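Local coordinates for protein zebrafish RNase5 (Danio rerio, PDB 3LJE) that probably cleaves RNA as a fish member of the pancreatic ribonuclease and angiogenin family, at residues A21-Q26 with P81-K86; R30-K35 with N49-A54; T41-K46 with N91-C96; N77-V82 with T104-L109. All blocks are in the same frame, centred on the assembly; numbering follows the deposited sequence.

Contact 1 of 4, residues A21-Q26 with P81-K86; sequences ADMSVQ and PVVTCK
Met23 and Val83 bring the loop between helices 8-18 and 28-34 down onto strand 80-89 of the pancreatic ribonuclease fold. No hydrogen bond joins the two segments, so the evidence for the contact is apolar distance alone. The Met23 chain can be followed atom by atom. CB leaves the loop toward the strand and stays 4.6 Å from Val83 CB. The first torsion (chi1 -176°) sets CG anti to the backbone N, and from there CG comes within 3.9 Å of Val83 CB. A bend at chi2 (57°) leaves SD farther off, 5.1 Å from Val83 CG1. Beyond the sulfur the chain runs on with CE anti to CB (chi3 -179°), and this methyl carries the far end of the contact. The side chains of Met23 and Val83 cross at about a right angle, the thioether passing the valine on its way to Cys85.

Val83 divides its two methyls. CG2 meets the backbone of Ser24, 4.0 Å from Ser24 CA, whereas CG1 also looks to Val25, lying 4.1 Å from Val25 CA at the start of a short 3-10 turn. Met23 O also accepts a hydrogen bond from Gln53 NE2, which ties the loop to Gln53, just past strand 48-52. Cys85 is disulfide-bonded to Cys28, so the sulfur that Met23 reaches also links strand 80-89 to helix 28-34: Met23 CE ends 3.7 Å from Cys85 SG.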
# COMPACT_ATOMS: atom_id res chain seq x y z
N ALA A 21 -1.78 8.03 6.30
CA ALA A 21 -1.61 9.48 6.03
C ALA A 21 -0.44 10.09 6.77
O ALA A 21 0.05 11.14 6.35
CB ALA A 21 -2.91 10.29 6.48
N ASP A 22 -0.02 9.50 7.91
CA ASP A 22 1.03 10.15 8.70
C ASP A 22 2.40 9.47 8.44
O ASP A 22 3.41 9.73 9.11
CB ASP A 22 0.69 10.07 10.19
CG ASP A 22 -0.12 8.84 10.53
OD1 ASP A 22 0.41 7.79 10.93
OD2 ASP A 22 -1.37 8.93 10.35
N MET A 23 2.45 8.61 7.42
CA MET A 23 3.75 7.96 7.14
C MET A 23 4.83 8.96 6.71
O MET A 23 4.48 10.08 6.18
CB MET A 23 3.56 6.94 6.03
CG MET A 23 4.74 6.17 5.73
SD MET A 23 5.44 5.22 7.25
CE MET A 23 6.76 4.54 6.37
N SER A 24 6.11 8.60 6.87
CA SER A 24 7.16 9.53 6.45
C SER A 24 8.37 8.68 6.10
O SER A 24 8.44 7.50 6.53
CB SER A 24 7.51 10.55 7.55
OG SER A 24 8.36 9.91 8.47
N VAL A 25 9.37 9.24 5.38
CA VAL A 25 10.51 8.42 5.00
C VAL A 25 11.34 7.83 6.16
O VAL A 25 11.78 6.64 6.16
CB VAL A 25 11.43 9.26 4.05
CG1 VAL A 25 10.53 9.68 2.77
CG2 VAL A 25 12.02 10.55 4.78
N GLN A 26 11.41 8.55 7.24
CA GLN A 26 12.23 8.02 8.36
C GLN A 26 11.56 6.91 9.11
O GLN A 26 12.24 6.20 9.83
CB GLN A 26 12.51 9.06 9.44
CG GLN A 26 11.49 10.11 9.47
CD GLN A 26 11.82 11.09 8.37
OE1 GLN A 26 13.02 11.29 8.13
NE2 GLN A 26 10.83 11.69 7.72
N PRO A 81 0.05 11.54 -2.79
CA PRO A 81 1.31 11.54 -2.07
C PRO A 81 1.63 10.16 -1.57
O PRO A 81 0.78 9.51 -0.95
CB PRO A 81 1.08 12.50 -0.91
CG PRO A 81 -0.38 12.36 -0.60
CD PRO A 81 -1.02 11.70 -1.79
N VAL A 82 2.84 9.69 -1.75
CA VAL A 82 3.20 8.37 -1.24
C VAL A 82 4.59 8.35 -0.66
O VAL A 82 5.45 9.16 -1.01
CB VAL A 82 3.19 7.22 -2.34
CG1 VAL A 82 1.71 7.17 -3.04
CG2 VAL A 82 4.36 7.44 -3.41
N VAL A 83 4.81 7.37 0.24
CA VAL A 83 6.16 7.11 0.73
C VAL A 83 6.45 5.67 0.38
O VAL A 83 5.67 4.76 0.80
CB VAL A 83 6.28 7.28 2.28
CG1 VAL A 83 7.60 6.48 2.78
CG2 VAL A 83 6.25 8.76 2.60
N THR A 84 7.48 5.43 -0.42
CA THR A 84 7.89 4.07 -0.77
C THR A 84 9.07 3.58 0.05
O THR A 84 10.13 4.28 0.13
CB THR A 84 8.25 3.98 -2.27
OG1 THR A 84 7.07 4.32 -3.02
CG2 THR A 84 8.68 2.57 -2.62
N CYS A 85 8.92 2.39 0.69
CA CYS A 85 9.99 1.85 1.55
C CYS A 85 10.68 0.74 0.75
O CYS A 85 9.99 -0.14 0.34
CB CYS A 85 9.39 1.22 2.85
SG CYS A 85 8.63 2.55 3.84
N LYS A 86 11.99 0.84 0.50
CA LYS A 86 12.70 -0.20 -0.28
C LYS A 86 13.77 -0.82 0.59
O LYS A 86 14.55 -0.14 1.21
CB LYS A 86 13.41 0.37 -1.52
CG LYS A 86 12.48 1.19 -2.34
CD LYS A 86 13.19 1.90 -3.56
CE LYS A 86 12.41 3.27 -3.77
NZ LYS A 86 11.60 3.19 -5.06

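Contact 2 of 4, residues R30-K35 with N49-A54; sequences RAMSIK and NTFIQA
Phe51 points from strand 48-52 toward helix 28-34, and Ala31, Met32 and Lys35 gather around its ring. The local axes of 30-34 and 49-52 run nearly perpendicular, 99° apart with a closest approach of 10.9 Å, which leaves room for one layer of side chains.

The sulfur contact is Met-aromatic: Met32 SD lies 5.1 Å from the centroid of the Phe51 ring, in an oblique position. Bends at chi2 and chi3 fold the methionine back, and its methyl CE comes 3.7 Å from Asn49 CB.

Among the apolar contacts, Ala31 CB sits 4.1 Å from Phe51 CZ. Lys35 CD is 3.5 Å from Phe51 CE1, although the lysine was modelled in two conformers and this approach is less certain; its NZ pairs with Asp20. A leucine in place of Phe51 would probably open a gap against Ala31 and leave Met32 SD without its aromatic partner.

Polar groups enter through Asn49. Its ND2 lies 3.3 Å above the Phe51 ring plane, offset toward the rim, and donates to Gln17 O, while OD1 accepts from Lys46 NZ. Two hydrogen bonds thus fix the amide. Asn49, Thr50 and Phe51 close the CKxxNTF signature of the pancreatic ribonucleases, and a sulfate about 5 Å from the Asn49 side chain is consistent with a phosphate pocket as in relatives.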
# COMPACT_ATOMS: atom_id res chain seq x y z
N ARG A 30 10.23 1.09 11.26
CA ARG A 30 9.24 0.78 12.33
C ARG A 30 7.85 0.46 11.75
O ARG A 30 7.15 -0.40 12.29
CB ARG A 30 9.18 1.92 13.40
CG ARG A 30 8.19 3.13 13.16
CD ARG A 30 8.13 4.17 14.27
NE ARG A 30 9.28 5.05 14.19
CZ ARG A 30 9.40 6.34 14.42
NH1 ARG A 30 8.41 7.17 14.80
NH2 ARG A 30 10.60 6.81 14.26
N ALA A 31 7.44 1.13 10.66
CA ALA A 31 6.16 0.86 10.04
C ALA A 31 6.16 -0.58 9.50
O ALA A 31 5.21 -1.32 9.72
CB ALA A 31 5.86 1.85 8.92
N MET A 32 7.23 -0.98 8.79
CA MET A 32 7.26 -2.36 8.21
C MET A 32 7.22 -3.40 9.35
O MET A 32 6.63 -4.47 9.26
CB MET A 32 8.55 -2.55 7.36
CG MET A 32 8.58 -1.65 6.06
SD MET A 32 7.11 -2.02 4.90
CE MET A 32 7.77 -3.61 4.19
N SER A 33 7.89 -3.05 10.41
CA SER A 33 7.96 -3.96 11.55
C SER A 33 6.61 -4.02 12.35
O SER A 33 6.05 -5.08 12.49
CB SER A 33 9.10 -3.46 12.46
OG SER A 33 9.03 -4.19 13.65
N ILE A 34 6.11 -2.89 12.80
CA ILE A 34 4.91 -2.94 13.67
C ILE A 34 3.66 -3.41 12.87
O ILE A 34 2.82 -4.09 13.42
CB ILE A 34 4.64 -1.53 14.32
CG1 ILE A 34 3.64 -1.71 15.49
CG2 ILE A 34 4.05 -0.49 13.31
CD1 ILE A 34 3.33 -0.25 16.15
N LYS A 35 3.63 -3.15 11.54
CA LYS A 35 2.41 -3.57 10.74
C LYS A 35 2.66 -4.98 10.27
O LYS A 35 1.83 -5.62 9.56
CB LYS A 35 2.19 -2.60 9.53
CG LYS A 35 1.82 -1.07 9.95
CD LYS A 35 2.06 -0.16 8.72
CE LYS A 35 2.01 1.37 9.11
NZ LYS A 35 0.60 1.75 9.34
N ASN A 49 7.51 -1.57 -0.39
CA ASN A 49 6.13 -1.46 0.01
C ASN A 49 5.81 0.04 0.10
O ASN A 49 6.46 0.80 0.84
CB ASN A 49 5.93 -2.10 1.41
CG ASN A 49 4.47 -2.09 1.83
OD1 ASN A 49 3.72 -3.01 1.47
ND2 ASN A 49 4.04 -1.02 2.55
N THR A 50 4.79 0.43 -0.65
CA THR A 50 4.42 1.80 -0.59
C THR A 50 3.23 2.08 0.33
O THR A 50 2.17 1.44 0.26
CB THR A 50 4.03 2.24 -2.09
OG1 THR A 50 5.19 2.01 -2.86
CG2 THR A 50 3.49 3.77 -2.14
N PHE A 51 3.35 3.20 1.07
CA PHE A 51 2.25 3.71 1.88
C PHE A 51 1.67 4.98 1.22
O PHE A 51 2.41 5.94 0.95
CB PHE A 51 2.78 4.10 3.28
CG PHE A 51 3.27 2.90 4.04
CD1 PHE A 51 2.32 2.10 4.75
CD2 PHE A 51 4.64 2.54 4.02
CE1 PHE A 51 2.79 0.92 5.45
CE2 PHE A 51 5.08 1.40 4.73
CZ PHE A 51 4.16 0.61 5.43
N ILE A 52 0.39 4.94 0.94
CA ILE A 52 -0.27 6.08 0.32
C ILE A 52 -0.62 7.00 1.52
O ILE A 52 -1.31 6.60 2.50
CB ILE A 52 -1.58 5.67 -0.34
CG1 ILE A 52 -1.28 4.58 -1.44
CG2 ILE A 52 -2.32 6.97 -0.93
CD1 ILE A 52 -2.66 3.82 -1.82
N GLN A 53 -0.22 8.28 1.40
CA GLN A 53 -0.50 9.27 2.51
C GLN A 53 -1.84 9.88 2.39
O GLN A 53 -1.99 11.06 2.08
CB GLN A 53 0.64 10.32 2.52
CG GLN A 53 1.96 9.70 2.91
CD GLN A 53 3.07 10.74 2.69
OE1 GLN A 53 3.24 11.17 1.51
NE2 GLN A 53 3.86 11.13 3.78
N ALA A 54 -2.87 9.09 2.62
CA ALA A 54 -4.22 9.61 2.50
C ALA A 54 -5.15 8.79 3.33
O ALA A 54 -4.76 7.78 3.89
CB ALA A 54 -4.67 9.61 1.05

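Contact 3 of 4, residues T41-K46 with N91-C96; sequences TGNDCK and NRRPNC. With SO4 (sulfate ion), chain C.
The Arg92 guanidinium lies against the 41-46 loop, with Asp44 CA 4.3 Å above the centre of one face and the backbone N of Asn43 at its edge, near the plane, two donors that form no hydrogen bond. Asp44 and Arg92 form a salt bridge, but its modelled separation is too short, so its geometry is doubtful. Asn43 OD1 touches the Arg93 chain at CD, 3.6 Å, the amide and guanidinium planes being 56° apart, and Arg93 NH1 donates to Ser33 O.

Firmer evidence comes from the backbones. Arg93 N donates to Asn43 O at 2.9 Å, nearly along the C=O axis, and Cys45 N to Asn91 O at 3.0 Å, with the donor above the carbonyl plane. These bonds flank the single bridge between Asp44 and Arg92.

A disulfide (Cys45 SG to Cys96 SG 2.0 Å, chi3 -88°) adds a covalent tie, corresponding to one of the pancreatic ribonuclease disulfides. The extended chain of the next residue reaches the sulfate, Lys46 NZ to O4 3.1 Å, where His18 and Tyr119 also bind. The disulfide lies next to Lys46 in sequence, and the lysine amine, also bonded to Asn49 OD1, meets a sulfate that probably marks a phosphate-binding position.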
# COMPACT_ATOMS: atom_id res chain seq x y z
N THR A 41 3.50 -14.47 3.73
CA THR A 41 3.57 -15.64 4.60
C THR A 41 5.00 -15.96 4.98
O THR A 41 5.91 -15.89 4.16
CB THR A 41 2.96 -16.86 3.88
OG1 THR A 41 1.57 -16.98 4.23
CG2 THR A 41 3.71 -18.13 4.28
N GLY A 42 5.22 -16.31 6.21
CA GLY A 42 6.58 -16.53 6.62
C GLY A 42 7.18 -15.18 6.95
O GLY A 42 6.50 -14.16 6.96
N ASN A 43 8.51 -15.14 7.22
CA ASN A 43 9.17 -13.93 7.69
C ASN A 43 10.23 -13.28 6.79
O ASN A 43 11.09 -12.55 7.29
CB ASN A 43 9.89 -14.23 9.02
CG ASN A 43 8.91 -14.47 10.13
OD1 ASN A 43 8.53 -13.55 10.85
ND2 ASN A 43 8.48 -15.72 10.27
N ASP A 44 10.22 -13.49 5.48
CA ASP A 44 11.23 -12.79 4.70
C ASP A 44 10.85 -11.27 4.67
O ASP A 44 9.69 -10.89 4.84
CB ASP A 44 11.31 -13.33 3.27
CG ASP A 44 11.43 -14.89 3.21
OD1 ASP A 44 12.21 -15.44 4.04
OD2 ASP A 44 10.74 -15.52 2.34
N CYS A 45 11.88 -10.46 4.50
CA CYS A 45 11.76 -9.01 4.43
C CYS A 45 11.15 -8.73 3.09
O CYS A 45 11.62 -9.24 2.06
CB CYS A 45 13.13 -8.35 4.45
SG CYS A 45 14.05 -8.58 6.02
N LYS A 46 10.06 -7.97 3.09
CA LYS A 46 9.43 -7.61 1.84
C LYS A 46 10.37 -6.56 1.17
O LYS A 46 10.94 -5.62 1.78
CB LYS A 46 8.03 -7.05 2.19
CG LYS A 46 7.28 -6.72 0.94
CD LYS A 46 5.79 -6.39 1.23
CE LYS A 46 5.07 -5.90 -0.05
NZ LYS A 46 3.66 -5.47 0.24
N ASN A 91 17.56 -10.26 5.36
CA ASN A 91 16.85 -11.23 4.59
C ASN A 91 15.53 -11.61 5.27
O ASN A 91 14.50 -11.84 4.58
CB ASN A 91 17.74 -12.46 4.38
CG ASN A 91 19.00 -12.13 3.60
OD1 ASN A 91 20.06 -11.88 4.19
ND2 ASN A 91 18.89 -12.08 2.27
N ARG A 92 15.55 -11.67 6.60
CA ARG A 92 14.31 -12.00 7.30
C ARG A 92 14.12 -11.09 8.49
O ARG A 92 15.08 -10.49 8.93
CB ARG A 92 14.33 -13.45 7.82
CG ARG A 92 14.77 -14.51 6.78
CD ARG A 92 14.44 -15.90 7.36
NE ARG A 92 12.99 -15.98 7.49
CZ ARG A 92 12.16 -16.59 6.63
NH1 ARG A 92 12.64 -17.22 5.54
NH2 ARG A 92 10.82 -16.51 6.81
N ARG A 93 12.87 -11.00 8.99
CA ARG A 93 12.60 -10.20 10.22
C ARG A 93 13.50 -10.85 11.31
O ARG A 93 13.61 -12.09 11.35
CB ARG A 93 11.17 -10.40 10.74
CG ARG A 93 10.03 -9.70 10.02
CD ARG A 93 8.65 -9.98 10.78
NE ARG A 93 8.51 -9.43 12.15
CZ ARG A 93 7.90 -8.25 12.43
NH1 ARG A 93 7.40 -7.46 11.45
NH2 ARG A 93 7.68 -7.88 13.68
N PRO A 94 14.04 -10.07 12.24
CA PRO A 94 13.85 -8.60 12.35
C PRO A 94 15.01 -7.78 11.77
O PRO A 94 15.26 -6.59 12.15
CB PRO A 94 13.83 -8.42 13.86
CG PRO A 94 15.09 -9.34 14.27
CD PRO A 94 14.80 -10.60 13.41
N ASN A 95 15.75 -8.37 10.85
CA ASN A 95 16.90 -7.65 10.40
C ASN A 95 16.60 -6.72 9.23
O ASN A 95 17.53 -6.13 8.72
CB ASN A 95 17.99 -8.62 9.95
CG ASN A 95 18.20 -9.78 10.94
OD1 ASN A 95 18.28 -9.56 12.17
ND2 ASN A 95 18.37 -11.01 10.41
N CYS A 96 15.34 -6.61 8.80
CA CYS A 96 15.09 -5.75 7.64
C CYS A 96 15.45 -4.25 7.84
O CYS A 96 15.10 -3.66 8.86
CB CYS A 96 13.61 -5.86 7.26
SG CYS A 96 12.93 -7.54 7.37
S SO4 C . 0.09 -5.84 -2.50
O1 SO4 C . 1.14 -5.28 -3.56
O2 SO4 C . -1.29 -5.13 -2.50
O3 SO4 C . -0.11 -7.33 -2.75
O4 SO4 C . 0.85 -5.69 -1.11

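Contact 4 of 4, residues N77-V82 with T104-L109; sequences NQPFPV and TRYIVL
Phe80 and Arg105 form an antiparallel hydrogen-bonded pair with CA atoms 5.6 Å apart. Phe80 N donates to Arg105 O at 2.8 Å, the donor standing above the carbonyl plane, and Arg105 N returns a longer bond to Phe80 O at 3.2 Å. Pro81 and Thr104 follow as a non-hydrogen-bonded pair. End to end, 77-82 and 104-107 run 119° apart.

Ile107 carries the buried side. Its CG1 takes the crowded position between backbone N and carbonyl carbon (chi1 55°), and CD1 beyond it sits over the Phe80 ring, 3.8 Å from the centroid and 12° off the normal, a CH-pi contact. Its other branch, CG2, meets Val82 CG1 at 3.9 Å, the two side chains lying alongside with opposed directions. An alanine in place of Phe80 would probably leave the Ile107 CD1 methyl without the ring face it packs on and open a gap there.

Toward solvent, Tyr106 and Pro79 lie side by side. Pro79 N is over one ring face, 3.6 Å above the plane and offset toward the rim, and Pro79 CD approaches Tyr106 CZ at 3.6 Å. A water in the ring plane bridges Tyr106 OH and Asn77 O, donating to the carbonyl.

The contact belongs to the hairpin of strands 80-89 and 97-112. Phe80 further touches Ile59 of helix 56-60 and makes a cation-pi contact with Arg58, while Ile52 of strand 48-52 packs on both Phe80 and Ile107, and Ile107 N bonds to Ser76 at the end of strand 73-76.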
# COMPACT_ATOMS: atom_id res chain seq x y z
N ASN A 77 -7.11 9.72 -10.89
CA ASN A 77 -7.22 10.77 -11.94
C ASN A 77 -6.26 11.94 -11.57
O ASN A 77 -6.16 12.96 -12.31
CB ASN A 77 -8.66 11.22 -12.07
CG ASN A 77 -9.23 11.91 -10.80
OD1 ASN A 77 -8.48 12.31 -9.88
ND2 ASN A 77 -10.52 12.04 -10.76
N GLN A 78 -5.47 11.76 -10.52
CA GLN A 78 -4.51 12.82 -10.06
C GLN A 78 -3.42 12.15 -9.19
O GLN A 78 -3.67 11.04 -8.63
CB GLN A 78 -5.23 13.85 -9.12
CG GLN A 78 -5.96 13.20 -7.92
CD GLN A 78 -6.95 14.15 -7.27
OE1 GLN A 78 -6.55 14.92 -6.39
NE2 GLN A 78 -8.22 14.14 -7.70
N PRO A 79 -2.25 12.75 -9.08
CA PRO A 79 -1.17 12.16 -8.24
C PRO A 79 -1.65 12.03 -6.78
O PRO A 79 -2.58 12.75 -6.33
CB PRO A 79 -0.02 13.23 -8.30
CG PRO A 79 -0.29 14.00 -9.63
CD PRO A 79 -1.81 14.06 -9.69
N PHE A 80 -1.08 11.06 -6.10
CA PHE A 80 -1.35 10.95 -4.65
C PHE A 80 -0.01 11.03 -4.05
O PHE A 80 1.01 10.65 -4.64
CB PHE A 80 -1.95 9.54 -4.21
CG PHE A 80 -3.43 9.51 -4.20
CD1 PHE A 80 -4.21 9.67 -5.40
CD2 PHE A 80 -4.13 9.31 -2.99
CE1 PHE A 80 -5.56 9.59 -5.35
CE2 PHE A 80 -5.48 9.24 -2.99
CZ PHE A 80 -6.22 9.37 -4.16
N PRO A 81 0.05 11.54 -2.79
CA PRO A 81 1.31 11.54 -2.07
C PRO A 81 1.63 10.16 -1.57
O PRO A 81 0.78 9.51 -0.95
CB PRO A 81 1.08 12.50 -0.91
CG PRO A 81 -0.38 12.36 -0.60
CD PRO A 81 -1.02 11.70 -1.79
N VAL A 82 2.84 9.69 -1.75
CA VAL A 82 3.20 8.37 -1.24
C VAL A 82 4.59 8.35 -0.66
O VAL A 82 5.45 9.16 -1.01
CB VAL A 82 3.19 7.22 -2.34
CG1 VAL A 82 1.71 7.17 -3.04
CG2 VAL A 82 4.36 7.44 -3.41
N THR A 104 5.34 11.70 -5.60
CA THR A 104 3.95 11.81 -5.89
C THR A 104 3.74 11.05 -7.23
O THR A 104 4.55 11.16 -8.13
CB THR A 104 3.49 13.31 -5.98
OG1 THR A 104 4.05 13.94 -7.14
CG2 THR A 104 4.01 14.11 -4.76
N ARG A 105 2.67 10.33 -7.32
CA ARG A 105 2.42 9.57 -8.49
C ARG A 105 0.99 9.17 -8.60
O ARG A 105 0.24 9.16 -7.64
CB ARG A 105 3.32 8.32 -8.44
CG ARG A 105 3.10 7.43 -7.27
CD ARG A 105 4.09 6.19 -7.29
NE ARG A 105 3.77 5.35 -8.48
CZ ARG A 105 3.17 4.14 -8.49
NH1 ARG A 105 2.82 3.56 -7.34
NH2 ARG A 105 2.95 3.49 -9.65
N TYR A 106 0.60 8.81 -9.83
CA TYR A 106 -0.72 8.29 -10.08
C TYR A 106 -0.70 6.85 -9.50
O TYR A 106 0.13 6.04 -9.96
CB TYR A 106 -1.01 8.26 -11.62
CG TYR A 106 -1.23 9.69 -12.11
CD1 TYR A 106 -2.45 10.24 -12.09
CD2 TYR A 106 -0.12 10.49 -12.52
CE1 TYR A 106 -2.67 11.59 -12.46
CE2 TYR A 106 -0.31 11.86 -12.92
CZ TYR A 106 -1.59 12.37 -12.89
OH TYR A 106 -1.82 13.64 -13.36
N ILE A 107 -1.60 6.52 -8.60
CA ILE A 107 -1.57 5.23 -8.00
C ILE A 107 -2.53 4.32 -8.78
O ILE A 107 -3.58 4.78 -9.24
CB ILE A 107 -1.95 5.29 -6.51
CG1 ILE A 107 -3.35 5.96 -6.31
CG2 ILE A 107 -0.83 6.05 -5.74
CD1 ILE A 107 -3.91 5.87 -4.88
N VAL A 108 -2.16 3.04 -8.82
CA VAL A 108 -2.94 2.03 -9.55
C VAL A 108 -3.32 0.96 -8.52
O VAL A 108 -2.43 0.38 -7.90
CB VAL A 108 -2.06 1.43 -10.63
CG1 VAL A 108 -2.91 0.32 -11.37
CG2 VAL A 108 -1.65 2.59 -11.64
N LEU A 109 -4.61 0.71 -8.42
CA LEU A 109 -5.17 -0.23 -7.45
C LEU A 109 -5.97 -1.36 -8.07
O LEU A 109 -6.54 -1.16 -9.16
CB LEU A 109 -6.15 0.51 -6.57
CG LEU A 109 -5.65 1.82 -5.87
CD1 LEU A 109 -6.82 2.40 -4.95
CD2 LEU A 109 -4.31 1.55 -5.14
O HOH W 1 -4.30 14.85 -13.07

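Overall arrangement
Contacts 1, 2 and 4 meet on one antiparallel sheet, where strand 80-89 pairs with strand 48-52 and with strand 97-112. Contacts 1 and 2 are close, their centres 7 Å apart, and the bond from Phe51 N to Val83 O joins them directly. Contact 4 overlaps contact 1 in Pro81 and Val82, with centres 13 Å apart. Contact 3 stands off the sheet, 27 Å from contact 4 between centres, and reaches contact 2 through Arg93 NH1 and Ser33 O. Along the chain contact 2 lies within the span of contact 1 and closes before contact 4 opens, whereas contact 3 crosses all three. The chain is thus interlocked rather than built from successive units.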